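Local coordinates for replication protein B (Plasmid RSF1010, PDB 3H20), which acts as the primase of its plasmid, making the primers for replication in leading-strand mode, at residues 11-16 and 144-149; 230-235 and 240-245; 289-294 and 298-303. One frame throughout, in Å; residues are numbered along the deposited sequence.

Interaction 1 of 3, residues 11-16 and 144-149. With DPO (diphosphate), chain E.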
loop_
_atom_site.group_PDB
_atom_site.type_symbol
_atom_site.label_atom_id
_atom_site.label_comp_id
_atom_site.label_asym_id
_atom_site.label_seq_id
_atom_site.Cartn_x
_atom_site.Cartn_y
_atom_site.Cartn_z
ATOM N N GLY A 11 -1.249 -5.820 -32.219
ATOM C CA GLY A 11 0.131 -5.844 -32.719
ATOM C C GLY A 11 0.897 -4.545 -32.495
ATOM O O GLY A 11 2.032 -4.579 -32.020
ATOM N N ARG A 12 0.290 -3.407 -32.848
ATOM C CA ARG A 12 0.900 -2.090 -32.590
ATOM C C ARG A 12 1.062 -1.770 -31.108
ATOM O O ARG A 12 2.084 -1.203 -30.723
ATOM C CB ARG A 12 0.118 -0.951 -33.252
ATOM C CG ARG A 12 0.212 -0.919 -34.758
ATOM C CD ARG A 12 -0.667 0.188 -35.350
ATOM N NE ARG A 12 -0.598 0.140 -36.810
ATOM C CZ ARG A 12 -1.238 0.961 -37.642
ATOM N NH1 ARG A 12 -2.032 1.925 -37.182
ATOM N NH2 ARG A 12 -1.078 0.816 -38.950
ATOM N N GLN A 13 0.065 -2.125 -30.288
ATOM C CA GLN A 13 0.132 -1.876 -28.836
ATOM C C GLN A 13 1.256 -2.679 -28.165
ATOM O O GLN A 13 2.043 -2.120 -27.391
ATOM C CB GLN A 13 -1.226 -2.106 -28.135
ATOM C CG GLN A 13 -1.196 -1.846 -26.599
ATOM C CD GLN A 13 -2.572 -1.733 -25.927
ATOM O OE1 GLN A 13 -3.615 -1.604 -26.588
ATOM N NE2 GLN A 13 -2.570 -1.737 -24.583
ATOM N N LEU A 14 1.334 -3.978 -28.466
ATOM C CA LEU A 14 2.431 -4.836 -27.968
ATOM C C LEU A 14 3.827 -4.335 -28.364
ATOM O O LEU A 14 4.752 -4.363 -27.541
ATOM C CB LEU A 14 2.264 -6.304 -28.416
ATOM C CG LEU A 14 0.946 -7.024 -28.076
ATOM C CD1 LEU A 14 0.908 -8.444 -28.666
ATOM C CD2 LEU A 14 0.686 -7.063 -26.576
ATOM N N LYS A 15 3.986 -3.889 -29.610
ATOM C CA LYS A 15 5.275 -3.358 -30.057
ATOM C C LYS A 15 5.630 -2.091 -29.290
ATOM O O LYS A 15 6.778 -1.933 -28.858
ATOM C CB LYS A 15 5.299 -3.089 -31.572
ATOM C CG LYS A 15 6.641 -2.492 -32.087
ATOM C CD LYS A 15 6.537 -2.078 -33.553
ATOM C CE LYS A 15 7.589 -1.036 -33.936
ATOM N NZ LYS A 15 7.547 -0.771 -35.403
ATOM N N ALA A 16 4.642 -1.203 -29.112
ATOM C CA ALA A 16 4.865 0.081 -28.438
ATOM C C ALA A 16 5.187 -0.131 -26.960
ATOM O O ALA A 16 5.997 0.606 -26.366
ATOM C CB ALA A 16 3.645 0.977 -28.585
ATOM N N GLY A 144 -3.955 -1.926 -17.544
ATOM C CA GLY A 144 -4.606 -1.060 -18.509
ATOM C C GLY A 144 -5.489 -1.825 -19.474
ATOM O O GLY A 144 -5.559 -3.054 -19.426
ATOM N N ARG A 145 -6.166 -1.096 -20.355
ATOM C CA ARG A 145 -7.015 -1.713 -21.368
ATOM C C ARG A 145 -6.205 -2.115 -22.595
ATOM O O ARG A 145 -5.279 -1.410 -22.999
ATOM C CB ARG A 145 -8.144 -0.762 -21.771
ATOM C CG ARG A 145 -9.136 -0.469 -20.658
ATOM C CD ARG A 145 -9.933 -1.710 -20.287
ATOM N NE ARG A 145 -11.187 -1.376 -19.619
ATOM C CZ ARG A 145 -12.386 -1.757 -20.047
ATOM N NH1 ARG A 145 -13.475 -1.407 -19.375
ATOM N NH2 ARG A 145 -12.498 -2.488 -21.147
ATOM N N LEU A 146 -6.560 -3.252 -23.186
ATOM C CA LEU A 146 -6.006 -3.651 -24.474
ATOM C C LEU A 146 -6.886 -3.173 -25.624
ATOM O O LEU A 146 -8.092 -3.422 -25.641
ATOM C CB LEU A 146 -5.838 -5.170 -24.537
ATOM C CG LEU A 146 -5.233 -5.733 -25.824
ATOM C CD1 LEU A 146 -3.759 -5.372 -25.929
ATOM C CD2 LEU A 146 -5.426 -7.240 -25.896
ATOM N N ALA A 147 -6.276 -2.487 -26.584
ATOM C CA ALA A 147 -7.009 -1.935 -27.717
ATOM C C ALA A 147 -7.570 -3.042 -28.603
ATOM O O ALA A 147 -7.016 -4.141 -28.666
ATOM C CB ALA A 147 -6.117 -1.007 -28.526
ATOM N N GLY A 148 -8.671 -2.747 -29.287
ATOM C CA GLY A 148 -9.247 -3.682 -30.270
ATOM C C GLY A 148 -10.495 -4.405 -29.782
ATOM O O GLY A 148 -11.012 -5.302 -30.469
ATOM N N PHE A 149 -10.969 -4.016 -28.597
ATOM C CA PHE A 149 -12.085 -4.680 -27.918
ATOM C C PHE A 149 -13.115 -3.661 -27.440
ATOM O O PHE A 149 -12.802 -2.482 -27.266
ATOM C CB PHE A 149 -11.560 -5.520 -26.731
ATOM C CG PHE A 149 -10.619 -6.613 -27.141
ATOM C CD1 PHE A 149 -11.110 -7.816 -27.665
ATOM C CD2 PHE A 149 -9.241 -6.426 -27.064
ATOM C CE1 PHE A 149 -10.236 -8.824 -28.078
ATOM C CE2 PHE A 149 -8.363 -7.424 -27.477
ATOM C CZ PHE A 149 -8.862 -8.628 -27.981
HETATM P P1 DPO E . -11.791 -0.061 -15.948
HETATM O O1 DPO E . -11.991 0.989 -14.743
HETATM O O2 DPO E . -12.127 -1.440 -15.435
HETATM O O3 DPO E . -10.430 0.188 -16.564
HETATM O O4 DPO E . -12.943 0.384 -16.994
HETATM P P2 DPO E . -13.109 1.905 -17.518
HETATM O O5 DPO E . -13.542 2.687 -16.300
HETATM O O6 DPO E . -11.738 2.257 -18.061
HETATM O O7 DPO E . -14.185 1.810 -18.568
#
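A buried docking of the Q13 side-chain amide against the main chain of R145 and A147 joins helix 6-17 to the end of strand 144-145, an outermost strand of an antiparallel four-stranded sheet in the primase N-terminal domain. The amide makes two hydrogen bonds to the main chain of 145-147. Its OE1 accepts from A147 N at 2.8 Å, and its NE2 gives to R145 O at 3.2 Å in a bond that is straight (180°) and lies in the amide plane of Q13. L146, between the two, bonds by its backbone to V61 of the neighbouring strand. With CG anti to the backbone N (chi1 -180°) and the chain extended beyond it, Q13 spans the gap from helix to strand. The paired donor and acceptor fix the amide's rotation, while L146 CD1 packs at 3.8 Å from Q13 CD. R145, whose carbonyl meets Q13 and whose CB points away from the helix, reaches the diphosphate with its guanidinium, in a pocket shared with Y62, N151 and K153. There NH2 forms a salt bridge with D60, and R145 NH1 donates to diphosphate O4 at 3.0 Å with an N-H...O angle of 170°.

Interaction 2 of 3, residues 230-235 and 240-245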
loop_
_atom_site.group_PDB
_atom_site.type_symbol
_atom_site.label_atom_id
_atom_site.label_comp_id
_atom_site.label_asym_id
_atom_site.label_seq_id
_atom_site.Cartn_x
_atom_site.Cartn_y
_atom_site.Cartn_z
ATOM N N GLY A 230 8.642 6.661 34.551
ATOM C CA GLY A 230 8.034 7.988 34.589
ATOM C C GLY A 230 7.444 8.350 35.945
ATOM O O GLY A 230 7.416 9.524 36.320
ATOM N N LEU A 231 6.974 7.345 36.684
ATOM C CA LEU A 231 6.320 7.585 37.971
ATOM C C LEU A 231 7.294 8.023 39.062
ATOM O O LEU A 231 6.973 8.906 39.863
ATOM C CB LEU A 231 5.513 6.361 38.423
ATOM C CG LEU A 231 4.133 6.138 37.788
ATOM C CD1 LEU A 231 3.636 4.716 38.038
ATOM C CD2 LEU A 231 3.109 7.153 38.294
ATOM N N VAL A 232 8.482 7.415 39.073
ATOM C CA VAL A 232 9.495 7.670 40.108
ATOM C C VAL A 232 10.129 9.063 39.997
ATOM O O VAL A 232 10.742 9.552 40.946
ATOM C CB VAL A 232 10.607 6.573 40.147
ATOM C CG1 VAL A 232 10.001 5.187 40.339
ATOM C CG2 VAL A 232 11.489 6.619 38.894
ATOM N N LYS A 233 9.970 9.694 38.837
ATOM C CA LYS A 233 10.435 11.061 38.637
ATOM C C LYS A 233 9.570 12.088 39.375
ATOM O O LYS A 233 10.097 13.065 39.918
ATOM C CB LYS A 233 10.545 11.391 37.142
ATOM C CG LYS A 233 11.621 10.575 36.432
ATOM C CD LYS A 233 11.921 11.087 35.035
ATOM C CE LYS A 233 13.163 10.396 34.476
ATOM N NZ LYS A 233 13.699 11.060 33.254
ATOM N N ARG A 234 8.255 11.870 39.406
ATOM C CA ARG A 234 7.355 12.787 40.119
ATOM C C ARG A 234 6.938 12.316 41.520
ATOM O O ARG A 234 6.586 13.141 42.369
ATOM C CB ARG A 234 6.144 13.202 39.260
ATOM C CG ARG A 234 5.233 12.089 38.762
ATOM C CD ARG A 234 4.364 12.602 37.607
ATOM N NE ARG A 234 3.237 11.722 37.290
ATOM C CZ ARG A 234 3.309 10.645 36.508
ATOM N NH1 ARG A 234 4.466 10.288 35.957
ATOM N NH2 ARG A 234 2.223 9.915 36.282
ATOM N N PHE A 235 7.008 11.009 41.767
ATOM C CA PHE A 235 6.659 10.446 43.078
ATOM C C PHE A 235 7.828 9.698 43.743
ATOM O O PHE A 235 7.628 8.660 44.378
ATOM C CB PHE A 235 5.428 9.532 42.969
ATOM C CG PHE A 235 4.185 10.226 42.463
ATOM C CD1 PHE A 235 3.669 11.341 43.127
ATOM C CD2 PHE A 235 3.516 9.747 41.337
ATOM C CE1 PHE A 235 2.517 11.981 42.663
ATOM C CE2 PHE A 235 2.358 10.382 40.868
ATOM C CZ PHE A 235 1.862 11.499 41.533
ATOM N N SER A 240 6.000 3.053 46.999
ATOM C CA SER A 240 4.818 2.190 47.095
ATOM C C SER A 240 3.631 2.756 46.303
ATOM O O SER A 240 2.888 2.004 45.662
ATOM C CB SER A 240 4.437 1.933 48.552
ATOM O OG SER A 240 4.106 3.138 49.216
ATOM N N LYS A 241 3.467 4.077 46.350
ATOM C CA LYS A 241 2.468 4.770 45.538
ATOM C C LYS A 241 2.753 4.558 44.050
ATOM O O LYS A 241 1.830 4.321 43.273
ATOM C CB LYS A 241 2.435 6.263 45.879
ATOM C CG LYS A 241 1.448 7.086 45.056
ATOM C CD LYS A 241 1.578 8.573 45.369
ATOM C CE LYS A 241 0.629 9.407 44.518
ATOM N NZ LYS A 241 -0.808 9.246 44.901
ATOM N N CYS A 242 4.028 4.641 43.667
ATOM C CA CYS A 242 4.459 4.321 42.306
ATOM C C CYS A 242 3.977 2.926 41.907
ATOM O O CYS A 242 3.386 2.755 40.834
ATOM C CB CYS A 242 5.986 4.400 42.170
ATOM S SG CYS A 242 6.695 6.059 42.245
ATOM N N ASP A 243 4.231 1.940 42.772
ATOM C CA ASP A 243 3.749 0.574 42.557
ATOM C C ASP A 243 2.234 0.556 42.351
ATOM O O ASP A 243 1.737 -0.087 41.429
ATOM C CB ASP A 243 4.080 -0.328 43.751
ATOM C CG ASP A 243 5.497 -0.908 43.704
ATOM O OD1 ASP A 243 6.234 -0.713 42.715
ATOM O OD2 ASP A 243 5.868 -1.579 44.688
ATOM N N PHE A 244 1.511 1.251 43.228
ATOM C CA PHE A 244 0.053 1.274 43.188
ATOM C C PHE A 244 -0.456 1.794 41.834
ATOM O O PHE A 244 -1.350 1.200 41.233
ATOM C CB PHE A 244 -0.499 2.126 44.336
ATOM C CG PHE A 244 -1.997 2.214 44.357
ATOM C CD1 PHE A 244 -2.752 1.264 45.033
ATOM C CD2 PHE A 244 -2.658 3.241 43.690
ATOM C CE1 PHE A 244 -4.145 1.341 45.051
ATOM C CE2 PHE A 244 -4.048 3.319 43.694
ATOM C CZ PHE A 244 -4.789 2.369 44.380
ATOM N N ILE A 245 0.107 2.909 41.374
ATOM C CA ILE A 245 -0.318 3.508 40.104
ATOM C C ILE A 245 0.044 2.625 38.900
ATOM O O ILE A 245 -0.756 2.478 37.971
ATOM C CB ILE A 245 0.225 4.956 39.923
ATOM C CG1 ILE A 245 -0.298 5.871 41.041
ATOM C CG2 ILE A 245 -0.165 5.507 38.556
ATOM C CD1 ILE A 245 0.257 7.283 41.026
#
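Helix 230-234 and helix 240-245 run antiparallel but obliquely, with axes 9.4 Å apart at closest approach and 142° between their directions, and their backbones come nearest at L231 and C242, whose CA atoms are 5.7 Å apart. This is a helical hairpin held by apolar packing. C242 lies in the middle of the contact: its SG touches CB of L231, CG1 of V232 and CB of F235, and lies 3.5 Å from F235 O. One turn further along, L231 straddles I245, with CD2 at 3.7 Å from I245 CG2, while L231 CD1 leans on the backbone at 3.4 Å from C242 O. F235, just beyond the first helix, closes the other end. Its N is bonded to L231 O (2.8 Å), and its CG stands anti to the carbonyl carbon (chi1 -60°), presenting the ring to the second helix. K241 CE sits over the centre of one face, 3.8 Å from the F235 ring centroid, as a CH-pi contact; K241 NZ is farther off and adds at most a weak cation-pi attraction. R234 CG lies over the opposite face, toward the rim, and I245 CD1 approaches CE2 obliquely. Replacing the F235 ring by the methyl of an alanine is likely to leave K241 CE and I245 CD1 without their aromatic partner and to open a gap at this end of the hairpin. The D243 carboxylate bonds Y224 of helix 220-234 through OD1, and S268 and Y282 through OD2, and F244 packs on helix 279-291, tying the hairpin into the C-terminal helical bundle.

Interaction 3 of 3, residues 289-294 and 298-303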
loop_
_atom_site.group_PDB
_atom_site.type_symbol
_atom_site.label_atom_id
_atom_site.label_comp_id
_atom_site.label_asym_id
_atom_site.label_seq_id
_atom_site.Cartn_x
_atom_site.Cartn_y
_atom_site.Cartn_z
ATOM N N LYS A 289 -6.021 -3.796 46.586
ATOM C CA LYS A 289 -6.510 -2.416 46.595
ATOM C C LYS A 289 -6.849 -1.938 45.193
ATOM O O LYS A 289 -7.872 -1.299 44.977
ATOM C CB LYS A 289 -5.482 -1.478 47.230
ATOM C CG LYS A 289 -5.426 -1.562 48.751
ATOM C CD LYS A 289 -4.917 -0.258 49.373
ATOM C CE LYS A 289 -3.514 0.120 48.887
ATOM N NZ LYS A 289 -2.939 1.259 49.690
ATOM N N VAL A 290 -5.977 -2.275 44.249
ATOM C CA VAL A 290 -6.148 -1.940 42.844
ATOM C C VAL A 290 -7.415 -2.584 42.257
ATOM O O VAL A 290 -8.198 -1.913 41.582
ATOM C CB VAL A 290 -4.865 -2.348 42.064
ATOM C CG1 VAL A 290 -5.143 -2.606 40.589
ATOM C CG2 VAL A 290 -3.784 -1.285 42.265
ATOM N N MET A 291 -7.624 -3.872 42.544
ATOM C CA MET A 291 -8.760 -4.616 41.986
ATOM C C MET A 291 -10.113 -4.145 42.542
ATOM O O MET A 291 -11.149 -4.361 41.911
ATOM C CB MET A 291 -8.592 -6.129 42.187
ATOM C CG MET A 291 -7.424 -6.781 41.398
ATOM S SD MET A 291 -7.461 -6.446 39.611
ATOM C CE MET A 291 -6.053 -7.410 39.048
ATOM N N GLY A 292 -10.088 -3.488 43.704
ATOM C CA GLY A 292 -11.296 -2.932 44.323
ATOM C C GLY A 292 -11.735 -1.580 43.765
ATOM O O GLY A 292 -12.850 -1.127 44.041
ATOM N N LEU A 293 -10.877 -0.944 42.969
ATOM C CA LEU A 293 -11.176 0.392 42.449
ATOM C C LEU A 293 -12.235 0.306 41.358
ATOM O O LEU A 293 -12.127 -0.536 40.461
ATOM C CB LEU A 293 -9.928 1.072 41.882
ATOM C CG LEU A 293 -8.823 1.487 42.852
ATOM C CD1 LEU A 293 -7.612 1.914 42.069
ATOM C CD2 LEU A 293 -9.294 2.594 43.804
ATOM N N PRO A 294 -13.243 1.190 41.429
ATOM C CA PRO A 294 -14.268 1.308 40.390
ATOM C C PRO A 294 -13.633 1.510 39.009
ATOM O O PRO A 294 -14.087 0.906 38.038
ATOM C CB PRO A 294 -15.058 2.564 40.794
ATOM C CG PRO A 294 -14.730 2.811 42.220
ATOM C CD PRO A 294 -13.427 2.163 42.525
ATOM N N LEU A 298 -14.370 -1.144 36.055
ATOM C CA LEU A 298 -15.015 -0.685 34.814
ATOM C C LEU A 298 -14.144 -0.899 33.568
ATOM O O LEU A 298 -14.631 -1.393 32.545
ATOM C CB LEU A 298 -15.468 0.785 34.926
ATOM C CG LEU A 298 -16.225 1.379 33.723
ATOM C CD1 LEU A 298 -17.494 0.569 33.389
ATOM C CD2 LEU A 298 -16.579 2.846 33.937
ATOM N N ALA A 299 -12.867 -0.520 33.650
ATOM C CA ALA A 299 -11.934 -0.732 32.549
ATOM C C ALA A 299 -11.871 -2.212 32.156
ATOM O O ALA A 299 -11.982 -2.540 30.978
ATOM C CB ALA A 299 -10.549 -0.202 32.900
ATOM N N ARG A 300 -11.715 -3.094 33.145
ATOM C CA ARG A 300 -11.660 -4.549 32.900
ATOM C C ARG A 300 -12.950 -5.084 32.286
ATOM O O ARG A 300 -12.909 -5.904 31.366
ATOM C CB ARG A 300 -11.340 -5.314 34.190
ATOM C CG ARG A 300 -9.889 -5.197 34.618
ATOM C CD ARG A 300 -9.640 -5.802 35.985
ATOM N NE ARG A 300 -9.386 -7.244 35.944
ATOM C CZ ARG A 300 -8.230 -7.805 35.585
ATOM N NH1 ARG A 300 -7.193 -7.058 35.212
ATOM N NH2 ARG A 300 -8.109 -9.127 35.593
ATOM N N ALA A 301 -14.090 -4.619 32.798
ATOM C CA ALA A 301 -15.400 -4.984 32.245
ATOM C C ALA A 301 -15.550 -4.537 30.789
ATOM O O ALA A 301 -16.088 -5.278 29.959
ATOM C CB ALA A 301 -16.522 -4.417 33.102
ATOM N N GLU A 302 -15.067 -3.332 30.482
ATOM C CA GLU A 302 -15.096 -2.814 29.111
ATOM C C GLU A 302 -14.106 -3.545 28.187
ATOM O O GLU A 302 -14.371 -3.704 26.994
ATOM C CB GLU A 302 -14.909 -1.287 29.096
ATOM C CG GLU A 302 -16.122 -0.551 29.723
ATOM C CD GLU A 302 -16.006 0.967 29.770
ATOM O OE1 GLU A 302 -14.956 1.522 29.377
ATOM O OE2 GLU A 302 -16.986 1.612 30.212
ATOM N N LEU A 303 -12.989 -4.011 28.752
ATOM C CA LEU A 303 -12.029 -4.851 28.018
ATOM C C LEU A 303 -12.608 -6.212 27.659
ATOM O O LEU A 303 -12.389 -6.708 26.558
ATOM C CB LEU A 303 -10.755 -5.080 28.830
ATOM C CG LEU A 303 -9.588 -4.103 28.764
ATOM C CD1 LEU A 303 -8.558 -4.596 29.739
ATOM C CD2 LEU A 303 -8.975 -4.006 27.370
#
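The flat guanidinium of R300 carries the terminal methyl of M291 over one face: CE stands 4.0 Å above the plane, displaced toward the rim, so that it lies 4.0 Å from R300 NH1 and 4.1 Å from R300 CZ. The two side chains bridge a turn between helix 279-291 and helix 294-304 whose backbones are well separated here, the CA atoms of M291 and R300 being 9.5 Å apart. Both chains bend to meet. M291 folds at chi2 (-54°), bringing its end nearer than its first bond would suggest, and R300 turns at chi3 (85°), which sets the guanidinium broadside to the methyl. Beyond these segments, R300 NH1 donates to the main-chain carbonyls of A251 and R255, which anchors the group at the end of helix 239-252 and the loop after it.

The second point of contact is the start of the new helix. L293 occupies the N-cap position, and P294 follows as the first residue of the helix, a place that suits proline because no amide hydrogen is needed there. P294 O accepts from L298 N at 2.9 Å with an N-H...O angle of 165°, an ordinary helical bond between residues four apart. Across the turn, the chemistry is thus lopsided: the methyl of M291 offers R300 only van der Waals contact, whereas R300 NH1 has polar partners in the two carbonyls. A251 O, near the C-terminal end of helix 239-252 with its partial negative charge, would probably favour the cation, and R255 O in the following loop adds a second acceptor.

In the fold
Interactions 2 and 3 belong to one helical bundle, their centres 19 Å apart, and F244 of interaction 2 joins them: its backbone O is 3.6 Å from V290 CG2, and its ring atom CZ is 3.7 Å from L293 CD1. Helix 239-252 forms one side of interaction 2 and, through F244, packs on segment 289-294 of interaction 3. Interaction 1 is remote, on the opposite side of the chain's centre, about 70 Å centre to centre from interaction 2 and 66 Å from interaction 3; even nearest atoms are about 54 and 45 Å away. Of the three, only interaction 1 includes a residue of the diphosphate pocket; interactions 2 and 3 do not touch that site.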